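Local coordinates for SusD superfamily protein (Bacteroides vulgatus ATCC 8482, PDB 3JQ0) that is a SusD-family outer-membrane protein that probably binds glycans or other nutrients, at residues E303-G308 against V332-P337; N282-T287 against S319-Y324; G34-D39 against T296-R301; N311-W316 against R438-M443. All blocks are in the same frame, centred on the assembly; numbering follows the deposited sequence. Where two conformers were deposited one is given.

Contact 1: E303-G308 against V332-P337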
# COMPACT_ATOMS: atom_id res chain seq x y z
N GLU A 303 14.06 -13.80 -10.09
CA GLU A 303 13.78 -13.64 -11.51
C GLU A 303 13.11 -12.29 -11.81
O GLU A 303 13.23 -11.74 -12.90
CB GLU A 303 12.89 -14.84 -11.91
CG GLU A 303 12.50 -14.92 -13.38
CD GLU A 303 11.45 -16.00 -13.72
OE1 GLU A 303 10.98 -16.77 -12.84
OE2 GLU A 303 11.03 -16.02 -14.90
N PHE A 304 12.37 -11.77 -10.84
CA PHE A 304 11.61 -10.55 -11.05
C PHE A 304 12.50 -9.36 -11.35
O PHE A 304 12.09 -8.47 -12.09
CB PHE A 304 10.71 -10.27 -9.86
CG PHE A 304 9.86 -9.05 -10.02
CD1 PHE A 304 8.72 -9.08 -10.79
CD2 PHE A 304 10.24 -7.84 -9.44
CE1 PHE A 304 7.96 -7.92 -10.98
CE2 PHE A 304 9.46 -6.68 -9.63
CZ PHE A 304 8.31 -6.77 -10.37
N TYR A 305 13.72 -9.35 -10.80
CA TYR A 305 14.59 -8.21 -10.99
C TYR A 305 14.79 -7.90 -12.46
O TYR A 305 14.87 -6.73 -12.82
CB TYR A 305 15.95 -8.39 -10.29
CG TYR A 305 16.85 -7.20 -10.40
CD1 TYR A 305 16.74 -6.14 -9.53
CD2 TYR A 305 17.76 -7.09 -11.45
CE1 TYR A 305 17.52 -5.01 -9.65
CE2 TYR A 305 18.54 -5.95 -11.58
CZ TYR A 305 18.41 -4.91 -10.70
OH TYR A 305 19.15 -3.79 -10.84
N PHE A 306 14.88 -8.93 -13.32
CA PHE A 306 15.10 -8.73 -14.74
C PHE A 306 13.84 -8.78 -15.60
O PHE A 306 13.94 -8.62 -16.81
CB PHE A 306 16.19 -9.70 -15.25
CG PHE A 306 17.54 -9.48 -14.62
CD1 PHE A 306 18.31 -8.42 -15.02
CD2 PHE A 306 17.98 -10.31 -13.59
CE1 PHE A 306 19.55 -8.18 -14.44
CE2 PHE A 306 19.23 -10.07 -13.00
CZ PHE A 306 20.01 -9.03 -13.44
N LYS A 307 12.69 -8.95 -14.97
CA LYS A 307 11.42 -9.01 -15.68
C LYS A 307 10.39 -7.98 -15.18
O LYS A 307 9.25 -7.98 -15.60
CB LYS A 307 10.83 -10.42 -15.65
CG LYS A 307 11.61 -11.43 -16.50
CD LYS A 307 11.40 -11.14 -18.01
CE LYS A 307 11.88 -12.18 -18.96
NZ LYS A 307 11.84 -11.72 -20.35
N GLY A 308 10.80 -7.06 -14.32
CA GLY A 308 9.89 -6.09 -13.72
C GLY A 308 9.76 -4.79 -14.50
O GLY A 308 8.70 -4.18 -14.53
N VAL A 332 31.73 -13.37 -11.46
CA VAL A 332 30.69 -12.59 -10.81
C VAL A 332 29.34 -13.06 -11.31
O VAL A 332 29.11 -13.05 -12.52
CB VAL A 332 30.89 -11.10 -11.08
CG1 VAL A 332 29.77 -10.23 -10.45
CG2 VAL A 332 32.28 -10.60 -10.64
N SER A 333 28.46 -13.48 -10.41
CA SER A 333 27.15 -14.04 -10.75
C SER A 333 26.05 -13.29 -9.97
O SER A 333 26.22 -13.05 -8.77
CB SER A 333 27.14 -15.52 -10.37
OG SER A 333 28.07 -16.22 -11.21
N TYR A 334 24.94 -13.02 -10.62
CA TYR A 334 23.78 -12.46 -9.98
C TYR A 334 23.28 -13.40 -8.89
O TYR A 334 23.16 -14.60 -9.13
CB TYR A 334 22.68 -12.25 -11.01
CG TYR A 334 21.33 -11.86 -10.45
CD1 TYR A 334 21.15 -10.65 -9.78
CD2 TYR A 334 20.24 -12.69 -10.56
CE1 TYR A 334 19.90 -10.31 -9.25
CE2 TYR A 334 19.03 -12.37 -10.03
CZ TYR A 334 18.85 -11.15 -9.39
OH TYR A 334 17.63 -10.79 -8.86
N PHE A 335 23.01 -12.85 -7.72
CA PHE A 335 22.60 -13.65 -6.57
C PHE A 335 21.12 -13.39 -6.24
O PHE A 335 20.34 -14.32 -6.06
CB PHE A 335 23.55 -13.44 -5.42
CG PHE A 335 23.32 -14.41 -4.26
CD1 PHE A 335 23.47 -15.78 -4.43
CD2 PHE A 335 22.96 -13.94 -3.00
CE1 PHE A 335 23.22 -16.64 -3.34
CE2 PHE A 335 22.77 -14.79 -1.94
CZ PHE A 335 22.89 -16.13 -2.12
N GLY A 336 20.73 -12.13 -6.14
CA GLY A 336 19.33 -11.82 -5.94
C GLY A 336 19.13 -10.35 -5.68
O GLY A 336 20.09 -9.58 -5.58
N PRO A 337 17.87 -9.97 -5.47
CA PRO A 337 17.53 -8.56 -5.21
C PRO A 337 17.36 -8.29 -3.73
O PRO A 337 16.94 -9.19 -2.96
CB PRO A 337 16.20 -8.41 -5.96
CG PRO A 337 15.55 -9.73 -5.74
CD PRO A 337 16.64 -10.76 -5.72

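Contact 2: N282-T287 against S319-Y324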
# COMPACT_ATOMS: atom_id res chain seq x y z
N ASN A 282 32.84 -5.91 -7.04
CA ASN A 282 33.47 -5.13 -5.98
C ASN A 282 32.61 -5.11 -4.71
O ASN A 282 31.39 -5.17 -4.73
CB ASN A 282 33.75 -3.71 -6.48
CG ASN A 282 34.63 -3.72 -7.71
OD1 ASN A 282 35.55 -4.53 -7.81
ND2 ASN A 282 34.35 -2.84 -8.67
N SER A 283 33.28 -5.07 -3.59
CA SER A 283 32.66 -5.07 -2.27
C SER A 283 31.84 -3.82 -2.01
O SER A 283 32.10 -2.76 -2.56
CB SER A 283 33.78 -5.21 -1.22
OG SER A 283 33.27 -5.11 0.12
N PHE A 284 30.85 -3.97 -1.13
CA PHE A 284 30.09 -2.85 -0.61
C PHE A 284 30.75 -2.17 0.57
O PHE A 284 30.25 -1.14 1.02
CB PHE A 284 28.67 -3.32 -0.24
CG PHE A 284 27.86 -3.79 -1.42
CD1 PHE A 284 27.40 -2.90 -2.38
CD2 PHE A 284 27.53 -5.10 -1.58
CE1 PHE A 284 26.68 -3.29 -3.45
CE2 PHE A 284 26.81 -5.54 -2.70
CZ PHE A 284 26.39 -4.61 -3.64
N VAL A 285 31.86 -2.68 1.07
CA VAL A 285 32.61 -1.99 2.12
C VAL A 285 32.97 -0.60 1.64
O VAL A 285 33.39 -0.42 0.51
CB VAL A 285 33.87 -2.79 2.56
CG1 VAL A 285 34.76 -1.94 3.50
CG2 VAL A 285 33.49 -4.09 3.22
N GLY A 286 32.77 0.39 2.52
CA GLY A 286 33.09 1.75 2.20
C GLY A 286 32.03 2.50 1.46
O GLY A 286 32.20 3.68 1.15
N THR A 287 30.89 1.84 1.18
CA THR A 287 29.76 2.43 0.45
C THR A 287 28.56 2.58 1.36
O THR A 287 28.49 1.96 2.40
CB THR A 287 29.35 1.52 -0.76
OG1 THR A 287 28.51 0.45 -0.29
CG2 THR A 287 30.52 1.02 -1.57
N SER A 319 13.66 0.92 -6.59
CA SER A 319 12.88 -0.06 -5.83
C SER A 319 13.65 -1.26 -5.36
O SER A 319 13.38 -1.80 -4.28
CB SER A 319 11.70 -0.55 -6.68
OG SER A 319 10.80 0.51 -7.02
N LEU A 320 14.62 -1.70 -6.19
CA LEU A 320 15.39 -2.92 -5.96
C LEU A 320 16.84 -2.67 -6.21
O LEU A 320 17.19 -1.91 -7.13
CB LEU A 320 14.93 -4.03 -6.92
CG LEU A 320 13.50 -4.47 -6.82
CD1 LEU A 320 13.11 -5.43 -7.97
CD2 LEU A 320 13.18 -5.07 -5.47
N LYS A 321 17.70 -3.39 -5.50
CA LYS A 321 19.12 -3.45 -5.85
C LYS A 321 19.51 -4.90 -6.06
O LYS A 321 19.20 -5.77 -5.24
CB LYS A 321 20.04 -2.78 -4.83
CG LYS A 321 21.52 -2.81 -5.28
CD LYS A 321 22.42 -1.85 -4.50
CE LYS A 321 23.80 -1.64 -5.14
NZ LYS A 321 24.25 -0.23 -4.96
N ALA A 322 20.22 -5.15 -7.15
CA ALA A 322 20.78 -6.47 -7.41
C ALA A 322 22.07 -6.63 -6.63
O ALA A 322 22.99 -5.80 -6.75
CB ALA A 322 21.04 -6.64 -8.92
N VAL A 323 22.19 -7.74 -5.92
CA VAL A 323 23.46 -8.16 -5.35
C VAL A 323 23.95 -9.42 -6.06
O VAL A 323 23.18 -10.21 -6.61
CB VAL A 323 23.38 -8.33 -3.82
CG1 VAL A 323 22.99 -7.01 -3.13
CG2 VAL A 323 22.47 -9.47 -3.36
N TYR A 324 25.26 -9.52 -6.07
CA TYR A 324 26.02 -10.52 -6.78
C TYR A 324 26.92 -11.22 -5.79
O TYR A 324 27.11 -10.82 -4.64
CB TYR A 324 26.85 -9.85 -7.93
CG TYR A 324 26.00 -9.15 -8.94
CD1 TYR A 324 25.41 -7.92 -8.66
CD2 TYR A 324 25.80 -9.71 -10.20
CE1 TYR A 324 24.61 -7.28 -9.58
CE2 TYR A 324 24.99 -9.07 -11.12
CZ TYR A 324 24.36 -7.88 -10.81
OH TYR A 324 23.55 -7.24 -11.73

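Contact 3: G34-D39 against T296-R301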
# COMPACT_ATOMS: atom_id res chain seq x y z
N GLY A 34 -2.33 -5.94 1.78
CA GLY A 34 -2.47 -5.44 0.43
C GLY A 34 -1.48 -5.93 -0.59
O GLY A 34 -1.71 -5.69 -1.79
N GLU A 35 -0.42 -6.65 -0.18
CA GLU A 35 0.66 -6.99 -1.11
C GLU A 35 1.16 -8.43 -1.15
O GLU A 35 1.13 -9.03 -2.23
CB GLU A 35 1.78 -5.95 -1.02
CG GLU A 35 3.00 -6.25 -1.83
CD GLU A 35 4.00 -5.10 -1.89
OE1 GLU A 35 3.57 -3.93 -1.78
OE2 GLU A 35 5.22 -5.35 -2.06
N PRO A 36 1.67 -9.02 -0.04
CA PRO A 36 2.44 -10.26 -0.18
C PRO A 36 1.71 -11.53 -0.55
O PRO A 36 2.41 -12.52 -0.83
CB PRO A 36 3.16 -10.40 1.16
CG PRO A 36 3.16 -9.05 1.75
CD PRO A 36 1.90 -8.42 1.29
N ARG A 37 0.38 -11.56 -0.58
CA ARG A 37 -0.30 -12.74 -1.13
C ARG A 37 -0.25 -12.85 -2.66
O ARG A 37 -0.65 -13.87 -3.19
CB ARG A 37 -1.75 -12.79 -0.63
CG ARG A 37 -1.88 -13.09 0.84
CD ARG A 37 -3.30 -13.22 1.32
NE ARG A 37 -3.90 -14.38 0.68
CZ ARG A 37 -5.18 -14.72 0.79
NH1 ARG A 37 -6.00 -14.04 1.55
NH2 ARG A 37 -5.62 -15.82 0.16
N ALA A 38 0.23 -11.81 -3.35
CA ALA A 38 0.33 -11.83 -4.81
C ALA A 38 1.66 -12.43 -5.23
O ALA A 38 2.09 -13.42 -4.63
CB ALA A 38 0.02 -10.42 -5.38
N ASP A 39 2.29 -11.89 -6.28
CA ASP A 39 3.32 -12.59 -7.03
C ASP A 39 4.73 -12.01 -6.85
O ASP A 39 5.70 -12.53 -7.44
CB ASP A 39 2.96 -12.64 -8.52
CG ASP A 39 2.52 -11.32 -9.14
OD1 ASP A 39 2.34 -10.30 -8.42
OD2 ASP A 39 2.34 -11.33 -10.39
N THR A 296 15.58 -10.46 6.51
CA THR A 296 14.68 -10.69 5.40
C THR A 296 13.93 -11.99 5.58
O THR A 296 14.54 -13.08 5.60
CB THR A 296 15.45 -10.72 4.06
OG1 THR A 296 16.15 -9.49 3.93
CG2 THR A 296 14.56 -10.93 2.87
N GLN A 297 12.60 -11.88 5.73
CA GLN A 297 11.72 -13.07 5.72
C GLN A 297 10.75 -13.15 4.54
O GLN A 297 10.18 -14.20 4.31
CB GLN A 297 10.93 -13.15 7.05
CG GLN A 297 11.81 -13.39 8.25
CD GLN A 297 11.06 -13.56 9.53
OE1 GLN A 297 9.87 -13.25 9.60
NE2 GLN A 297 11.77 -14.01 10.57
N LEU A 298 10.62 -12.05 3.78
CA LEU A 298 9.87 -11.99 2.54
C LEU A 298 10.86 -11.57 1.46
O LEU A 298 11.48 -10.51 1.60
CB LEU A 298 8.72 -10.97 2.62
CG LEU A 298 7.43 -11.41 3.32
CD1 LEU A 298 6.51 -10.20 3.52
CD2 LEU A 298 6.74 -12.57 2.53
N GLN A 299 11.07 -12.43 0.46
CA GLN A 299 12.10 -12.24 -0.56
C GLN A 299 11.46 -12.05 -1.92
O GLN A 299 10.81 -12.96 -2.46
CB GLN A 299 12.99 -13.50 -0.55
CG GLN A 299 14.01 -13.53 -1.67
CD GLN A 299 15.02 -12.43 -1.61
OE1 GLN A 299 15.79 -12.35 -0.63
NE2 GLN A 299 15.08 -11.60 -2.65
N VAL A 300 11.71 -10.88 -2.52
CA VAL A 300 11.33 -10.63 -3.89
C VAL A 300 11.91 -11.75 -4.76
O VAL A 300 13.09 -12.08 -4.65
CB VAL A 300 11.81 -9.25 -4.36
CG1 VAL A 300 11.61 -9.04 -5.88
CG2 VAL A 300 11.16 -8.12 -3.53
N ARG A 301 11.10 -12.29 -5.66
CA ARG A 301 11.54 -13.38 -6.54
C ARG A 301 12.79 -12.91 -7.29
O ARG A 301 12.81 -11.83 -7.89
CB ARG A 301 10.44 -13.69 -7.57
CG ARG A 301 9.22 -14.35 -6.98
CD ARG A 301 9.46 -15.83 -6.62
NE ARG A 301 8.24 -16.54 -6.30
CZ ARG A 301 8.18 -17.84 -6.05
NH1 ARG A 301 9.27 -18.56 -6.01
NH2 ARG A 301 7.01 -18.43 -5.81

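Contact 4: N311-W316 against R438-M443. With SO4 (sulfate ion), chain I.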
# COMPACT_ATOMS: atom_id res chain seq x y z
N ASN A 311 14.41 -1.05 -19.46
CA ASN A 311 15.61 -0.28 -19.25
C ASN A 311 15.28 1.21 -19.16
O ASN A 311 14.43 1.73 -19.90
CB ASN A 311 16.60 -0.54 -20.37
CG ASN A 311 17.21 -1.94 -20.35
OD1 ASN A 311 17.05 -2.77 -19.45
ND2 ASN A 311 17.93 -2.22 -21.42
N ASN A 312 15.98 1.89 -18.28
CA ASN A 312 15.88 3.31 -18.06
C ASN A 312 14.62 3.75 -17.32
O ASN A 312 14.43 4.97 -17.09
CB ASN A 312 16.09 4.08 -19.39
CG ASN A 312 17.40 3.69 -20.04
OD1 ASN A 312 17.43 3.06 -21.14
ND2 ASN A 312 18.44 3.92 -19.30
N ASP A 313 13.81 2.82 -16.84
CA ASP A 313 12.75 3.13 -15.89
C ASP A 313 13.45 3.28 -14.53
O ASP A 313 13.95 2.32 -13.97
CB ASP A 313 11.71 2.02 -15.88
CG ASP A 313 10.60 2.26 -14.90
OD1 ASP A 313 10.69 3.12 -13.99
OD2 ASP A 313 9.56 1.53 -15.06
N THR A 314 13.51 4.49 -14.00
CA THR A 314 14.24 4.74 -12.77
C THR A 314 13.61 4.06 -11.56
O THR A 314 14.27 3.88 -10.52
CB THR A 314 14.44 6.25 -12.44
OG1 THR A 314 13.21 6.76 -11.94
CG2 THR A 314 14.93 7.07 -13.62
N ARG A 315 12.37 3.61 -11.69
CA ARG A 315 11.76 2.89 -10.58
C ARG A 315 12.47 1.56 -10.29
O ARG A 315 12.39 1.04 -9.19
CB ARG A 315 10.29 2.60 -10.83
CG ARG A 315 9.49 3.88 -11.02
CD ARG A 315 8.03 3.60 -11.35
NE ARG A 315 7.93 3.03 -12.71
CZ ARG A 315 6.83 3.04 -13.44
NH1 ARG A 315 5.68 3.44 -12.94
NH2 ARG A 315 6.89 2.60 -14.69
N TRP A 316 13.10 0.99 -11.31
CA TRP A 316 13.76 -0.30 -11.21
C TRP A 316 14.83 -0.32 -10.13
O TRP A 316 14.72 -1.06 -9.14
CB TRP A 316 14.35 -0.66 -12.57
CG TRP A 316 14.99 -1.99 -12.72
CD1 TRP A 316 15.08 -2.97 -11.79
CD2 TRP A 316 15.61 -2.47 -13.91
NE1 TRP A 316 15.74 -4.05 -12.34
CE2 TRP A 316 16.06 -3.78 -13.64
CE3 TRP A 316 15.79 -1.96 -15.18
CZ2 TRP A 316 16.68 -4.56 -14.60
CZ3 TRP A 316 16.40 -2.74 -16.12
CH2 TRP A 316 16.86 -4.02 -15.84
N ARG A 438 0.83 -0.18 -12.00
CA ARG A 438 0.73 -0.17 -10.56
C ARG A 438 1.76 -1.08 -9.91
O ARG A 438 2.30 -0.77 -8.84
CB ARG A 438 -0.69 -0.54 -10.08
CG ARG A 438 -1.71 0.52 -10.40
CD ARG A 438 -3.08 0.19 -9.82
NE ARG A 438 -3.14 0.22 -8.40
CZ ARG A 438 -3.23 1.30 -7.66
NH1 ARG A 438 -3.23 2.50 -8.19
NH2 ARG A 438 -3.34 1.17 -6.33
N LEU A 439 2.06 -2.21 -10.55
CA LEU A 439 3.08 -3.12 -10.04
C LEU A 439 4.44 -2.38 -9.98
O LEU A 439 5.14 -2.41 -8.97
CB LEU A 439 3.16 -4.39 -10.89
CG LEU A 439 4.26 -5.39 -10.54
CD1 LEU A 439 4.29 -5.80 -9.09
CD2 LEU A 439 4.19 -6.55 -11.48
N ARG A 440 4.79 -1.75 -11.09
CA ARG A 440 6.03 -1.00 -11.17
C ARG A 440 6.08 0.16 -10.20
O ARG A 440 7.17 0.50 -9.68
CB ARG A 440 6.23 -0.52 -12.63
CG ARG A 440 6.56 -1.64 -13.59
CD ARG A 440 6.65 -1.17 -15.02
NE ARG A 440 7.13 -2.25 -15.88
CZ ARG A 440 7.04 -2.28 -17.21
NH1 ARG A 440 6.38 -1.35 -17.86
NH2 ARG A 440 7.61 -3.29 -17.85
N GLU A 441 4.96 0.83 -9.95
CA GLU A 441 4.90 2.06 -9.21
C GLU A 441 4.90 1.80 -7.68
O GLU A 441 5.40 2.65 -6.94
CB GLU A 441 3.62 2.82 -9.63
CG GLU A 441 3.48 4.20 -9.06
CD GLU A 441 4.54 5.23 -9.49
OE1 GLU A 441 5.11 5.04 -10.59
OE2 GLU A 441 4.70 6.25 -8.74
N PHE A 442 4.32 0.69 -7.21
CA PHE A 442 3.91 0.55 -5.82
C PHE A 442 4.54 -0.61 -5.07
O PHE A 442 4.02 -1.03 -4.04
CB PHE A 442 2.36 0.48 -5.69
CG PHE A 442 1.69 1.77 -6.10
CD1 PHE A 442 1.86 2.92 -5.33
CD2 PHE A 442 0.91 1.85 -7.25
CE1 PHE A 442 1.25 4.13 -5.70
CE2 PHE A 442 0.32 3.03 -7.60
CZ PHE A 442 0.54 4.17 -6.89
N MSE A 443 5.71 -1.10 -5.50
CA MSE A 443 6.35 -2.14 -4.70
C MSE A 443 6.54 -1.70 -3.28
O MSE A 443 6.96 -0.55 -3.02
CB MSE A 443 7.73 -2.54 -5.29
CG MSE A 443 7.70 -3.07 -6.68
SE MSE A 443 9.39 -3.83 -7.22
CE MSE A 443 9.18 -5.50 -6.23
S SO4 I . 14.76 -3.79 -22.32
O1 SO4 I . 15.12 -5.05 -21.62
O2 SO4 I . 14.28 -3.99 -23.68
O3 SO4 I . 13.85 -3.22 -21.40
O4 SO4 I . 16.06 -3.17 -22.48
O HOH W 1 5.73 1.41 -17.33

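Contact 1: E303-G308 against V332-P337
F306 drives the edge of its ring into a face of Y334, a T-shaped aromatic pair with centroids 4.9 Å apart and planes at 77°. The atom that makes the touch is F306 CE2. It sits over the middle of the Y334 ring and lies almost equally far from all six ring carbons, the shortest distance being 3.7 Å to Y334 CD2. With its CG set anti to the carbonyl carbon (chi1 -62°), the F306 side chain runs out to the strand, antiparallel to that of Y334. Y305 backs this pair from within its own segment, because Y305 CD2 stands over the centre of one F306 face. The far face of the Y334 ring is met by the backbone N of G336, offset toward the rim.

Y334 in turn extends its phenol to the other segment, where Y334 OH comes to 3.3 Å from Y305 CB and hydrogen-bonds the carbonyl oxygen of R302, the residue just before 303-308. Deeper in, Y305 CD1 rests 4.3 Å from P337 CB, and Y305 OH bonds a glycerol, probably from the crystallisation liquor. The loop is thus held to the hairpin strand 332-339 mainly by aromatic and apolar packing, while the bond to R302 O satisfies the Y334 hydroxyl and helps hold the phenol beside the loop.

Contact 2: N282-T287 against S319-Y324
The loop 282-287 meets strand 320-326 through one aromatic ring, that of F284, which reaches both K321 and V323. At the start of the loop, N282 is tied back by its N to the carboxylate of D278. S283 then makes an ST turn: its OG accepts the N-H of V285 at 3.0 Å, in a nearly straight bond (167°), and so braces the backbone on both sides of F284. F284 itself has CG anti to the carbonyl carbon (chi1 -65°), which directs the ring to the strand. Its CE1 lies 3.7 Å from K321 CE, near the end of a lysine chain that comes the other way, from the strand toward the loop, while F284 CE2 is 4.1 Å from V323 CG1, a methyl set roughly perpendicular to the run of the aromatic side chain. The aliphatic part of the lysine thus serves the ring, and its ammonium forms a salt bridge with D289, two residues after T287.

From F284 to T287 the backbone forms a type II beta turn, with V285 and G286 at its corners. F284 O closes it by accepting two bonds, one from T287 N at 3.1 Å and one from T287 OG1 at 2.7 Å, the hydroxyl being tilted 15° from the carbonyl plane. The F284 side chain also packs on M272 of helix 269-275, and V285 packs on V273 of that helix. The loop therefore lies between helix 269-275 and the two-stranded antiparallel hairpin, in which strand 320-326 pairs with strand 332-339.

Contact 3: G34-D39 against T296-R301
P36 and L298 approach with their CA atoms 8.1 Å apart, where a type I beta turn from E35 to A38, closed by A38 N on E35 O, faces the run into a short, weakly bonded strand at about 299-300. This strand pairs antiparallel with 41-43, so the contact lies beside a small two-stranded sheet that joins an early part of the chain to a much later one. Between the side chains, L298 comes in nearly perpendicular to the P36 ring, with P36 CG 4.0 Å from L298 CD1. Y41 of the partner strand packs on both residues, and L265 of helix 262-265 also touches L298. At the other end of the contact, R301 bends at chi2 (-74°), and R301 CG passes 4.0 Å from D39 O, an oxygen that accepts from W422 NE1. The charged ends of this pair are bound elsewhere: the R301 guanidinium by D43 and the D39 carboxylate by R448.

The Q299 amide folds back on the next residue. Q299 NE2 gives a straight bond (170°) of 2.9 Å to V300 O, in the carbonyl plane and on a lone pair.

Contact 4: N311-W316 against R438-M443
A turn at chi3 (-70°) in R315, whose CG stands anti to the carbonyl carbon, carries its guanidinium across the side chain of R440 and up to E441; E441 bends at chi2 (64°) to meet it. R315 NH1 reaches E441 OE1 at 2.9 Å, close to the guanidinium plane and nearly in line with the C-O bond. One face of the guanidinium lies on the aliphatic root of R440, with R315 CZ 3.7 Å from R440 CB.

D313 grips the same arginine side-on. D313 OD1 takes R315 NE at 3.0 Å on its syn lone pair, and D313 OD2 takes R315 NH2 at 2.9 Å. The first oxygen also accepts R315 N, from above the carboxylate plane, a capping bond. A water accepts from R440 NH1 at 2.9 Å and weakly from R315 NH2. E437 shares R315 NH1, R363 and R392 bind E441 OE2, and D411 and G308 O hold R440. Apart from this network, N311 N donates at 3.0 Å to O3 of a sulfate, probably from the crystallisation liquor, which R310 NE also bonds.

With acids at its edges and a methylene against one face, the buried R315 guanidinium is fixed in position and rotation. The carboxylates of D313, E441 and E437 probably offset its charge. The network joins the turn leading into helix 315-319 to the C-terminal end of helix 430-441.

From the N terminus, 34-39 comes first and waits more than 250 residues for 296-301, so contact 3 closes the longest loop and ties the chain after helix 27-34 to strand 299-300. Contact 2 opens at 282-287, before that loop has closed, and the two cross. Contact 1 starts at 303-308, and contact 4 at 311-316; 319-324 then completes contact 2, 332-337 completes contact 1 and, far later, 438-443 completes contact 4. Contacts 1, 2 and 4 therefore cross one another, whereas contact 3 is finished before 1 and 4 begin. Contacts 1 and 2 share the hairpin 320-339, P337 O meets Q299 NE2 of contact 3, and G308 O meets R440 NE of contact 4.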